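Local coordinates for protein BamaA.19900.a (Balamuthia mandrillaris, PDB 6VZZ) that binds glucose and, as a glucokinase of the actin-like ATPase superfamily, probably phosphorylates it to glucose 6-phosphate at the expense of ATP, at residues Glu236-Leu241 with Leu311-Phe315; Met317-Asn322 with Glu356-His360. All blocks are in the same frame, centred on the assembly; numbering follows the deposited sequence.

Contact 1 of 2, residues Glu236-Leu241 with Leu311-Phe315; sequences EETRLL and LHFKF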
ATOM      1  N   GLU A 236      10.177 -26.668  -0.751  1.00 51.15           N
ATOM      2  CA  GLU A 236      11.346 -26.105  -1.414  1.00 53.40           C
ATOM      3  C   GLU A 236      11.406 -24.591  -1.264  1.00 53.36           C
ATOM      4  O   GLU A 236      12.507 -24.029  -1.191  1.00 52.38           O
ATOM      5  CB  GLU A 236      11.378 -26.503  -2.897  1.00 53.77           C
ATOM      6  CG  GLU A 236      10.415 -25.746  -3.806  1.00 56.54           C
ATOM      7  CD  GLU A 236      10.811 -25.807  -5.287  1.00 68.68           C
ATOM      8  OE1 GLU A 236      11.709 -26.613  -5.651  1.00 67.63           O
ATOM      9  OE2 GLU A 236      10.217 -25.037  -6.084  1.00 69.71           O
ATOM     10  N   GLU A 237      10.253 -23.913  -1.205  1.00 52.11           N
ATOM     11  CA  GLU A 237      10.268 -22.476  -0.947  1.00 50.53           C
ATOM     12  C   GLU A 237      10.814 -22.187   0.439  1.00 49.61           C
ATOM     13  O   GLU A 237      11.568 -21.228   0.633  1.00 52.69           O
ATOM     14  CB  GLU A 237       8.868 -21.882  -1.093  1.00 47.34           C
ATOM     15  CG  GLU A 237       8.444 -21.609  -2.518  1.00 48.48           C
ATOM     16  CD  GLU A 237       7.239 -20.692  -2.585  1.00 49.63           C
ATOM     17  OE1 GLU A 237       6.603 -20.613  -3.659  1.00 47.67           O
ATOM     18  OE2 GLU A 237       6.929 -20.050  -1.556  1.00 50.67           O
ATOM     19  N   THR A 238      10.445 -23.014   1.417  1.00 51.00           N
ATOM     20  CA  THR A 238      10.978 -22.857   2.765  1.00 53.70           C
ATOM     21  C   THR A 238      12.496 -22.982   2.775  1.00 54.23           C
ATOM     22  O   THR A 238      13.181 -22.216   3.463  1.00 55.31           O
ATOM     23  CB  THR A 238      10.341 -23.887   3.699  1.00 49.94           C
ATOM     24  OG1 THR A 238       8.913 -23.753   3.637  1.00 49.18           O
ATOM     25  CG2 THR A 238      10.803 -23.664   5.121  1.00 47.12           C
ATOM     26  N   ARG A 239      13.045 -23.931   2.008  1.00 52.62           N
ATOM     27  CA  ARG A 239      14.498 -24.051   1.934  1.00 53.04           C
ATOM     28  C   ARG A 239      15.118 -22.817   1.288  1.00 54.40           C
ATOM     29  O   ARG A 239      16.131 -22.299   1.773  1.00 53.11           O
ATOM     30  CB  ARG A 239      14.890 -25.320   1.177  1.00 54.71           C
ATOM     31  CG  ARG A 239      14.497 -26.628   1.878  1.00 54.37           C
ATOM     32  CD  ARG A 239      15.284 -27.830   1.351  1.00 57.28           C
ATOM     33  NE  ARG A 239      15.187 -27.979  -0.100  1.00 57.28           N
ATOM     34  CZ  ARG A 239      14.195 -28.606  -0.735  1.00 60.42           C
ATOM     35  NH1 ARG A 239      13.194 -29.158  -0.052  1.00 57.78           N
ATOM     36  NH2 ARG A 239      14.198 -28.684  -2.061  1.00 57.59           N
ATOM     37  N   LEU A 240      14.510 -22.315   0.208  1.00 52.15           N
ATOM     38  CA  LEU A 240      15.053 -21.143  -0.472  1.00 51.61           C
ATOM     39  C   LEU A 240      15.025 -19.917   0.431  1.00 51.29           C
ATOM     40  O   LEU A 240      16.006 -19.166   0.499  1.00 50.58           O
ATOM     41  CB  LEU A 240      14.277 -20.874  -1.763  1.00 50.65           C
ATOM     42  CG  LEU A 240      14.477 -19.489  -2.385  1.00 50.44           C
ATOM     43  CD1 LEU A 240      15.922 -19.278  -2.843  1.00 49.53           C
ATOM     44  CD2 LEU A 240      13.517 -19.293  -3.531  1.00 46.64           C
ATOM     45  N   LEU A 241      13.905 -19.695   1.124  1.00 50.46           N
ATOM     46  CA  LEU A 241      13.806 -18.560   2.033  1.00 48.33           C
ATOM     47  C   LEU A 241      14.812 -18.671   3.176  1.00 51.55           C
ATOM     48  O   LEU A 241      15.408 -17.669   3.587  1.00 49.73           O
ATOM     49  CB  LEU A 241      12.382 -18.459   2.567  1.00 47.09           C
ATOM     50  CG  LEU A 241      11.292 -18.193   1.527  1.00 47.26           C
ATOM     51  CD1 LEU A 241       9.909 -18.242   2.159  1.00 38.92           C
ATOM     52  CD2 LEU A 241      11.519 -16.855   0.829  1.00 44.59           C
ATOM     53  N   LEU A 311      11.254 -19.016  -9.965  1.00 47.78           N
ATOM     54  CA  LEU A 311      11.024 -18.542  -8.605  1.00 46.94           C
ATOM     55  C   LEU A 311      11.134 -17.030  -8.530  1.00 43.83           C
ATOM     56  O   LEU A 311      10.385 -16.380  -7.791  1.00 42.80           O
ATOM     57  CB  LEU A 311      12.013 -19.197  -7.648  1.00 46.36           C
ATOM     58  CG  LEU A 311      11.740 -20.666  -7.369  1.00 45.78           C
ATOM     59  CD1 LEU A 311      13.037 -21.400  -7.179  1.00 48.78           C
ATOM     60  CD2 LEU A 311      10.872 -20.779  -6.135  1.00 46.61           C
ATOM     61  N   HIS A 312      12.078 -16.462  -9.280  1.00 45.85           N
ATOM     62  CA  HIS A 312      12.218 -15.013  -9.374  1.00 43.63           C
ATOM     63  C   HIS A 312      10.886 -14.374  -9.746  1.00 41.90           C
ATOM     64  O   HIS A 312      10.353 -13.534  -9.014  1.00 39.66           O
ATOM     65  CB  HIS A 312      13.309 -14.696 -10.401  1.00 42.60           C
ATOM     66  CG  HIS A 312      13.511 -13.241 -10.668  1.00 41.83           C
ATOM     67  ND1 HIS A 312      14.056 -12.379  -9.741  1.00 41.62           N
ATOM     68  CD2 HIS A 312      13.284 -12.503 -11.780  1.00 44.03           C
ATOM     69  CE1 HIS A 312      14.136 -11.169 -10.265  1.00 45.52           C
ATOM     70  NE2 HIS A 312      13.671 -11.216 -11.500  1.00 45.34           N
ATOM     71  N   PHE A 313      10.298 -14.818 -10.859  1.00 43.70           N
ATOM     72  CA  PHE A 313       9.048 -14.226 -11.311  1.00 40.42           C
ATOM     73  C   PHE A 313       7.872 -14.668 -10.462  1.00 41.49           C
ATOM     74  O   PHE A 313       6.881 -13.933 -10.352  1.00 40.78           O
ATOM     75  CB  PHE A 313       8.807 -14.554 -12.776  1.00 43.75           C
ATOM     76  CG  PHE A 313       9.291 -13.489 -13.692  1.00 50.03           C
ATOM     77  CD1 PHE A 313       8.666 -12.255 -13.715  1.00 52.74           C
ATOM     78  CD2 PHE A 313      10.387 -13.695 -14.502  1.00 52.29           C
ATOM     79  CE1 PHE A 313       9.111 -11.251 -14.544  1.00 55.39           C
ATOM     80  CE2 PHE A 313      10.837 -12.687 -15.334  1.00 56.78           C
ATOM     81  CZ  PHE A 313      10.198 -11.464 -15.353  1.00 55.31           C
ATOM     82  N   LYS A 314       7.957 -15.851  -9.851  1.00 41.93           N
ATOM     83  CA  LYS A 314       6.904 -16.267  -8.934  1.00 40.68           C
ATOM     84  C   LYS A 314       6.750 -15.264  -7.798  1.00 39.98           C
ATOM     85  O   LYS A 314       5.634 -14.855  -7.460  1.00 40.92           O
ATOM     86  CB  LYS A 314       7.194 -17.665  -8.395  1.00 43.39           C
ATOM     87  CG  LYS A 314       6.137 -18.156  -7.427  1.00 43.54           C
ATOM     88  CD  LYS A 314       5.938 -19.661  -7.516  1.00 48.21           C
ATOM     89  CE  LYS A 314       6.988 -20.416  -6.728  1.00 49.98           C
ATOM     90  NZ  LYS A 314       6.611 -21.861  -6.543  1.00 54.01           N
ATOM     91  N   PHE A 315       7.866 -14.827  -7.216  1.00 37.61           N
ATOM     92  CA  PHE A 315       7.758 -13.892  -6.104  1.00 37.03           C
ATOM     93  C   PHE A 315       7.384 -12.498  -6.576  1.00 38.20           C
ATOM     94  O   PHE A 315       6.750 -11.749  -5.826  1.00 37.29           O
ATOM     95  CB  PHE A 315       9.048 -13.868  -5.292  1.00 36.63           C
ATOM     96  CG  PHE A 315       9.122 -14.965  -4.277  1.00 39.27           C
ATOM     97  CD1 PHE A 315       9.534 -16.241  -4.646  1.00 41.02           C
ATOM     98  CD2 PHE A 315       8.745 -14.736  -2.964  1.00 36.30           C
ATOM     99  CE1 PHE A 315       9.583 -17.268  -3.714  1.00 42.72           C
ATOM    100  CE2 PHE A 315       8.791 -15.749  -2.030  1.00 37.34           C
ATOM    101  CZ  PHE A 315       9.213 -17.021  -2.401  1.00 41.99           C
TER
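Helices that cross nearly at right angles can meet through long side chains alone, and this pair, which joins helix 234-249 to the long helix 303-327 in a glucokinase of the actin-like ATPase clan, is a clear case. The segments 236-241 and 311-315 cross at -93° with their axes 13.1 Å apart, and even the nearest CA atoms, those of Glu237 and Leu311, are 8.6 Å apart. Side-chain conformation therefore decides what touches. Leu240, with chi1 t and chi2 p, starts toward the other helix and places its CD2 4.0 Å from CD2 of Leu311 and 4.4 Å from CE1 of Phe315. Leu241 leaves its helix sideways, yet its m,t rotamer carries CD2 to 4.0 Å from CZ of Phe315. The aromatic ring, sent across by a chi1 of -84°, thus touches both leucines. Glu237 also sets off sideways; an extended m,t chain brings OE2 to 3.9 Å from Phe315 CZ and OE1 to 3.1 Å from NZ of Lys314, a salt bridge. Lys314 reaches it with chi1 t, chi2 between wells at 147° and a bend at chi3 (p). Glu236, chi1 p, approaches Leu311 CD2 to 4.3 Å with its OE2, but that oxygen's ionic partner is Lys307. Glu237 OE1 is also bridged to Arg318, whose guanidinium makes a cation-pi contact with Phe315. Apolar tips thus meet midway between the helices, with Trp272 of helix 263-276 against both Leu240 and Leu311, while the buried carboxylate of Glu237 is held by two basic side chains of helix 303-327, Lys314 and Arg318.

Contact 2 of 2, residues Met317-Asn322 with Glu356-His360; sequences MRIAKN and EFFDH
A buried lysine amine, Lys321 NZ, reaches the turn that follows helix 350-357: it donates to Asp359 O at 2.9 Å, to Glu356 OE1 at 3.0 Å in a salt bridge, and weakly to Glu356 O at 3.2 Å. Its side chain starts sideways and its end comes nearer (chi1 t, chi2 between wells at -144°, chi3 m, chi4 t). Residues 317-322 are helical throughout. In 356-360 the helix gives way at Phe358 (phi/psi -92/12), Asp359 (-84/84) centres an inverse gamma turn, and His360 is extended (-161/145). Met317 CA lies 5.3 Å from Phe357 CA. Glu356, chi1 t and chi2 p, points toward segment 317-322 and meets Arg318 (t, t, m) in a two-pronged salt bridge, NE to OE1 at 2.8 Å and NH1 to OE2 at 3.0 Å. Arg318 NH1 also bridges Glu237 of helix 234-249. Phe357 (chi1 t) turns its ring edge to Met317 O, 3.8 Å from CD1, while Met317 SD lies 5.5 Å from the ring centroid in an oblique Met-aromatic contact. Lys321 CD rests 3.7 Å from His360 CD2. Asn322 ND2 donates to Arg318 O at 2.9 Å, and its OD1 accepts from Ala223 N of the second subunit. His360 packs on His221 of that subunit, a glucose-pocket residue. This salt-bridge network joins two helices beside strand 331-335 of the six-stranded mixed sheet in an actin-like ATPase-family fold, next to the dimer interface.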
ATOM      1  N   MET A 317       5.154 -12.122  -8.927  1.00 36.28           N
ATOM      2  CA  MET A 317       3.706 -12.280  -8.987  1.00 36.98           C
ATOM      3  C   MET A 317       3.074 -12.279  -7.597  1.00 36.92           C
ATOM      4  O   MET A 317       1.929 -11.845  -7.446  1.00 32.99           O
ATOM      5  CB  MET A 317       3.341 -13.563  -9.733  1.00 39.28           C
ATOM      6  CG  MET A 317       3.638 -13.543 -11.222  1.00 43.05           C
ATOM      7  SD  MET A 317       2.667 -12.313 -12.120  1.00 46.04           S
ATOM      8  CE  MET A 317       3.926 -11.143 -12.597  1.00 39.16           C
ATOM      9  N   ARG A 318       3.789 -12.756  -6.571  1.00 37.72           N
ATOM     10  CA  ARG A 318       3.182 -12.816  -5.241  1.00 36.06           C
ATOM     11  C   ARG A 318       3.048 -11.430  -4.616  1.00 37.20           C
ATOM     12  O   ARG A 318       2.022 -11.123  -3.997  1.00 37.43           O
ATOM     13  CB  ARG A 318       3.983 -13.728  -4.321  1.00 36.54           C
ATOM     14  CG  ARG A 318       3.335 -13.906  -2.964  1.00 36.47           C
ATOM     15  CD  ARG A 318       3.909 -15.114  -2.243  1.00 38.34           C
ATOM     16  NE  ARG A 318       4.026 -16.240  -3.157  1.00 41.13           N
ATOM     17  CZ  ARG A 318       4.756 -17.328  -2.929  1.00 41.72           C
ATOM     18  NH1 ARG A 318       4.813 -18.282  -3.847  1.00 40.32           N
ATOM     19  NH2 ARG A 318       5.442 -17.451  -1.799  1.00 41.95           N
ATOM     20  N   ILE A 319       4.070 -10.581  -4.744  1.00 32.75           N
ATOM     21  CA  ILE A 319       3.942  -9.234  -4.201  1.00 34.11           C
ATOM     22  C   ILE A 319       2.924  -8.440  -5.015  1.00 34.79           C
ATOM     23  O   ILE A 319       2.145  -7.651  -4.468  1.00 34.18           O
ATOM     24  CB  ILE A 319       5.322  -8.538  -4.132  1.00 33.35           C
ATOM     25  CG1 ILE A 319       5.224  -7.125  -3.539  1.00 33.26           C
ATOM     26  CG2 ILE A 319       5.959  -8.435  -5.502  1.00 33.34           C
ATOM     27  CD1 ILE A 319       4.502  -7.048  -2.212  1.00 33.97           C
ATOM     28  N   ALA A 320       2.886  -8.660  -6.330  1.00 32.95           N
ATOM     29  CA  ALA A 320       1.915  -7.950  -7.150  1.00 33.34           C
ATOM     30  C   ALA A 320       0.493  -8.364  -6.796  1.00 35.02           C
ATOM     31  O   ALA A 320      -0.404  -7.514  -6.715  1.00 32.30           O
ATOM     32  CB  ALA A 320       2.205  -8.186  -8.632  1.00 31.86           C
ATOM     33  N   LYS A 321       0.272  -9.665  -6.573  1.00 35.62           N
ATOM     34  CA  LYS A 321      -1.040 -10.154  -6.158  1.00 32.99           C
ATOM     35  C   LYS A 321      -1.515  -9.442  -4.897  1.00 33.71           C
ATOM     36  O   LYS A 321      -2.610  -8.870  -4.864  1.00 33.07           O
ATOM     37  CB  LYS A 321      -0.977 -11.662  -5.931  1.00 35.19           C
ATOM     38  CG  LYS A 321      -2.180 -12.246  -5.222  1.00 35.75           C
ATOM     39  CD  LYS A 321      -1.784 -13.375  -4.291  1.00 34.58           C
ATOM     40  CE  LYS A 321      -0.618 -14.173  -4.852  1.00 38.90           C
ATOM     41  NZ  LYS A 321      -0.321 -15.415  -4.065  1.00 35.52           N
ATOM     42  N   ASN A 322      -0.683  -9.435  -3.856  1.00 35.70           N
ATOM     43  CA  ASN A 322      -1.110  -8.871  -2.581  1.00 34.03           C
ATOM     44  C   ASN A 322      -1.268  -7.352  -2.630  1.00 35.53           C
ATOM     45  O   ASN A 322      -2.142  -6.801  -1.944  1.00 34.26           O
ATOM     46  CB  ASN A 322      -0.141  -9.307  -1.493  1.00 27.52           C
ATOM     47  CG  ASN A 322      -0.378 -10.752  -1.095  1.00 33.72           C
ATOM     48  OD1 ASN A 322      -1.334 -11.056  -0.375  1.00 33.49           O
ATOM     49  ND2 ASN A 322       0.449 -11.661  -1.608  1.00 34.58           N
ATOM     50  N   GLU A 356       0.326 -18.627  -9.695  1.00 41.13           N
ATOM     51  CA  GLU A 356       0.791 -17.887  -8.529  1.00 38.43           C
ATOM     52  C   GLU A 356      -0.064 -16.651  -8.272  1.00 41.15           C
ATOM     53  O   GLU A 356      -0.448 -16.386  -7.126  1.00 40.33           O
ATOM     54  CB  GLU A 356       2.254 -17.492  -8.715  1.00 39.13           C
ATOM     55  CG  GLU A 356       2.761 -16.492  -7.681  1.00 38.25           C
ATOM     56  CD  GLU A 356       2.604 -16.988  -6.255  1.00 41.00           C
ATOM     57  OE1 GLU A 356       2.291 -16.167  -5.374  1.00 40.18           O
ATOM     58  OE2 GLU A 356       2.778 -18.202  -6.010  1.00 44.24           O
ATOM     59  N   PHE A 357      -0.384 -15.892  -9.328  1.00 37.97           N
ATOM     60  CA  PHE A 357      -1.041 -14.605  -9.137  1.00 38.54           C
ATOM     61  C   PHE A 357      -2.464 -14.764  -8.604  1.00 39.90           C
ATOM     62  O   PHE A 357      -2.916 -13.956  -7.789  1.00 40.55           O
ATOM     63  CB  PHE A 357      -1.040 -13.813 -10.442  1.00 38.84           C
ATOM     64  CG  PHE A 357      -1.700 -12.464 -10.325  1.00 38.88           C
ATOM     65  CD1 PHE A 357      -1.022 -11.393  -9.765  1.00 39.09           C
ATOM     66  CD2 PHE A 357      -3.001 -12.268 -10.768  1.00 37.14           C
ATOM     67  CE1 PHE A 357      -1.630 -10.154  -9.645  1.00 38.08           C
ATOM     68  CE2 PHE A 357      -3.612 -11.037 -10.649  1.00 38.21           C
ATOM     69  CZ  PHE A 357      -2.928  -9.976 -10.090  1.00 36.98           C
ATOM     70  N   PHE A 358      -3.189 -15.784  -9.046  1.00 37.78           N
ATOM     71  CA  PHE A 358      -4.539 -16.023  -8.547  1.00 39.04           C
ATOM     72  C   PHE A 358      -4.585 -16.980  -7.353  1.00 40.49           C
ATOM     73  O   PHE A 358      -5.672 -17.430  -6.981  1.00 44.14           O
ATOM     74  CB  PHE A 358      -5.429 -16.545  -9.681  1.00 35.22           C
ATOM     75  CG  PHE A 358      -5.543 -15.589 -10.820  1.00 37.45           C
ATOM     76  CD1 PHE A 358      -6.329 -14.449 -10.704  1.00 38.73           C
ATOM     77  CD2 PHE A 358      -4.835 -15.794 -11.994  1.00 39.45           C
ATOM     78  CE1 PHE A 358      -6.422 -13.543 -11.736  1.00 37.71           C
ATOM     79  CE2 PHE A 358      -4.926 -14.889 -13.043  1.00 40.26           C
ATOM     80  CZ  PHE A 358      -5.718 -13.760 -12.910  1.00 40.90           C
ATOM     81  N   ASP A 359      -3.442 -17.289  -6.736  1.00 37.02           N
ATOM     82  CA  ASP A 359      -3.386 -18.155  -5.555  1.00 36.65           C
ATOM     83  C   ASP A 359      -3.678 -17.305  -4.315  1.00 40.05           C
ATOM     84  O   ASP A 359      -2.781 -16.831  -3.605  1.00 40.11           O
ATOM     85  CB  ASP A 359      -2.021 -18.839  -5.493  1.00 42.10           C
ATOM     86  CG  ASP A 359      -1.838 -19.740  -4.274  1.00 45.15           C
ATOM     87  OD1 ASP A 359      -2.650 -19.703  -3.332  1.00 46.43           O
ATOM     88  OD2 ASP A 359      -0.853 -20.509  -4.266  1.00 51.35           O
ATOM     89  N   HIS A 360      -4.970 -17.120  -4.038  1.00 40.85           N
ATOM     90  CA  HIS A 360      -5.397 -16.272  -2.931  1.00 40.25           C
ATOM     91  C   HIS A 360      -6.835 -16.607  -2.576  1.00 40.35           C
ATOM     92  O   HIS A 360      -7.629 -16.933  -3.466  1.00 43.39           O
ATOM     93  CB  HIS A 360      -5.272 -14.780  -3.287  1.00 37.64           C
ATOM     94  CG  HIS A 360      -5.188 -13.884  -2.089  1.00 38.15           C
ATOM     95  ND1 HIS A 360      -6.302 -13.474  -1.389  1.00 37.75           N
ATOM     96  CD2 HIS A 360      -4.121 -13.335  -1.456  1.00 34.88           C
ATOM     97  CE1 HIS A 360      -5.928 -12.716  -0.375  1.00 35.88           C
ATOM     98  NE2 HIS A 360      -4.612 -12.608  -0.397  1.00 34.11           N
TER

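In the fold
Following the chain from the N terminus, the first contact segment comes only at helix 234-249, after all but two of the strands; the chain then runs through helices 263-276 and 289-295 and enters helix 303-327, where contact 1 closes a 69-residue connection without strands. Contact 2 opens two residues later and closes after a shorter excursion through strand 331-335 and several short helices, as helix 350-357 ends. The two are in series, neither nested nor crossed, with centres about 13 Å apart. Helix 303-327 is the element they share, tying helix 234-249 to helix 350-357. Glu237 OE1 of contact 1 forms a salt bridge at 2.9 Å with Arg318 NH1 of contact 2, making their charges one network.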